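Local coordinates for protein uncharacterized HTH-type transcriptional regulator YybR (Bacillus subtilis, PDB 4A5N) that acts as a MarR/DUF24-type, redox-sensing transcription regulator that switches between reduced and oxidised forms and probably binds DNA through a helix-turn-helix, at the interface of chains A and B. Numbering follows the deposited sequence. Chains: chain A/B, Uncharacterized hth-type transcriptional regulator YYBR.

The interface of chains A and B. Residues chain A 89, 92-93, 96; chain B 103, 107, 110.
A:Leu93 lays its CD2 methyl over one face of the B:Trp103 indole, 3.7 Å from the centroid of the six-membered ring and as near to that of the five-membered ring, so the methyl sits above the bond the rings share. This CH-pi contact is close: CD2 of A:Leu93 is 3.5 Å from CE2 of B:Trp103. With CG anti to the backbone N (chi1 -173°), the indole is directed away from helix 94-115 of chain B towards chain A. At its root, CD1 of A:Ile96 meets CB of B:Trp103 at 3.7 Å. At the benzo end, the A:Phe89 side chain crosses the indole at about a right angle, with its CZ 3.6 Å from CZ2 of B:Trp103. The same phenyl tip also touches CG1 of B:Val110, one turn beyond B:Asn107, whose CG lies in the plane of the phenyl ring at its edge. On the indole face opposite A:Leu93, ND2 of B:Asn107 lies 3.2 Å above the plane towards the rim, held there by its hydrogen bond to the backbone O of B:Trp103. The polar rim is formed by the indole N-H: NE1 of B:Trp103 donates to the hydroxyl OG1 of A:Thr92 at 3.0 Å, nearly straight (164° at H) and close to the ring plane. That hydroxyl in turn donates to the carbonyl O of A:Phe89 at 2.7 Å, in the carbonyl plane, which probably leaves its oxygen turned to accept from the indole. A leucine at B:Trp103, lacking the ring and its N-H, would probably leave the A:Thr92 hydroxyl without its cross-chain donor and A:Leu93 without a flat face to pack on. With its two-fold twin, this patch joins the long C-terminal helix of one subunit to the loop at A:Phe89, 3-10 helix 90-93 and the start of helix 94-114 of the other, and is likely to steady the HypR dimer that would position paired helix-turn-helix domains on DNA.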
loop_
_atom_site.group_PDB
_atom_site.type_symbol
_atom_site.label_atom_id
_atom_site.label_comp_id
_atom_site.label_asym_id
_atom_site.label_seq_id
_atom_site.Cartn_x
_atom_site.Cartn_y
_atom_site.Cartn_z
ATOM N N PHE A 89 12.508 -4.526 -13.120
ATOM C CA PHE A 89 12.446 -3.844 -11.851
ATOM C C PHE A 89 11.084 -4.013 -11.230
ATOM O O PHE A 89 11.006 -4.208 -10.025
ATOM C CB PHE A 89 12.750 -2.372 -12.018
ATOM C CG PHE A 89 12.611 -1.548 -10.772
ATOM C CD1 PHE A 89 13.289 -1.864 -9.611
ATOM C CD2 PHE A 89 11.883 -0.317 -10.801
ATOM C CE1 PHE A 89 13.206 -1.041 -8.487
ATOM C CE2 PHE A 89 11.776 0.470 -9.668
ATOM C CZ PHE A 89 12.454 0.139 -8.515
ATOM N N THR A 92 10.132 -6.999 -9.191
ATOM C CA THR A 92 10.658 -7.170 -7.843
ATOM C C THR A 92 9.616 -6.815 -6.787
ATOM O O THR A 92 9.840 -7.082 -5.618
ATOM C CB THR A 92 12.013 -6.431 -7.576
ATOM O OG1 THR A 92 11.784 -5.021 -7.520
ATOM C CG2 THR A 92 13.145 -6.771 -8.653
ATOM N N LEU A 93 8.489 -6.206 -7.192
ATOM C CA LEU A 93 7.402 -5.880 -6.297
ATOM C C LEU A 93 6.434 -7.023 -6.163
ATOM O O LEU A 93 5.470 -6.911 -5.405
ATOM C CB LEU A 93 6.603 -4.667 -6.786
ATOM C CG LEU A 93 7.263 -3.347 -6.401
ATOM C CD1 LEU A 93 6.730 -2.106 -7.159
ATOM C CD2 LEU A 93 7.161 -3.109 -4.893
ATOM N N ILE A 96 5.607 -8.484 -2.609
ATOM C CA ILE A 96 4.748 -7.607 -1.841
ATOM C C ILE A 96 3.313 -7.686 -2.373
ATOM O O ILE A 96 2.412 -7.811 -1.590
ATOM C CB ILE A 96 5.243 -6.124 -1.808
ATOM C CG1 ILE A 96 6.489 -6.002 -0.920
ATOM C CG2 ILE A 96 4.112 -5.219 -1.291
ATOM C CD1 ILE A 96 7.457 -4.874 -1.221
ATOM N N TRP B 103 12.198 -3.132 0.664
ATOM C CA TRP B 103 12.146 -2.823 -0.768
ATOM C C TRP B 103 12.365 -1.343 -0.937
ATOM O O TRP B 103 13.121 -0.915 -1.808
ATOM C CB TRP B 103 10.813 -3.225 -1.378
ATOM C CG TRP B 103 10.754 -3.087 -2.870
ATOM C CD1 TRP B 103 11.011 -4.066 -3.809
ATOM C CD2 TRP B 103 10.422 -1.873 -3.655
ATOM N NE1 TRP B 103 10.874 -3.572 -5.074
ATOM C CE2 TRP B 103 10.536 -2.254 -5.050
ATOM C CE3 TRP B 103 10.058 -0.558 -3.337
ATOM C CZ2 TRP B 103 10.287 -1.345 -6.090
ATOM C CZ3 TRP B 103 9.826 0.340 -4.372
ATOM C CH2 TRP B 103 9.936 -0.040 -5.724
ATOM N N ASN B 107 15.608 0.331 -2.848
ATOM C CA ASN B 107 15.279 0.820 -4.172
ATOM C C ASN B 107 15.143 2.307 -4.289
ATOM O O ASN B 107 14.827 2.795 -5.359
ATOM C CB ASN B 107 14.064 0.066 -4.720
ATOM C CG ASN B 107 14.419 -1.374 -5.037
ATOM O OD1 ASN B 107 15.266 -1.613 -5.896
ATOM N ND2 ASN B 107 13.852 -2.337 -4.286
ATOM N N VAL B 110 17.268 3.852 -7.095
ATOM C CA VAL B 110 16.865 3.526 -8.466
ATOM C C VAL B 110 15.496 4.083 -8.845
ATOM O O VAL B 110 15.278 4.461 -9.985
ATOM C CB VAL B 110 16.962 2.018 -8.775
ATOM C CG1 VAL B 110 15.887 1.248 -8.058
ATOM C CG2 VAL B 110 16.887 1.803 -10.295
#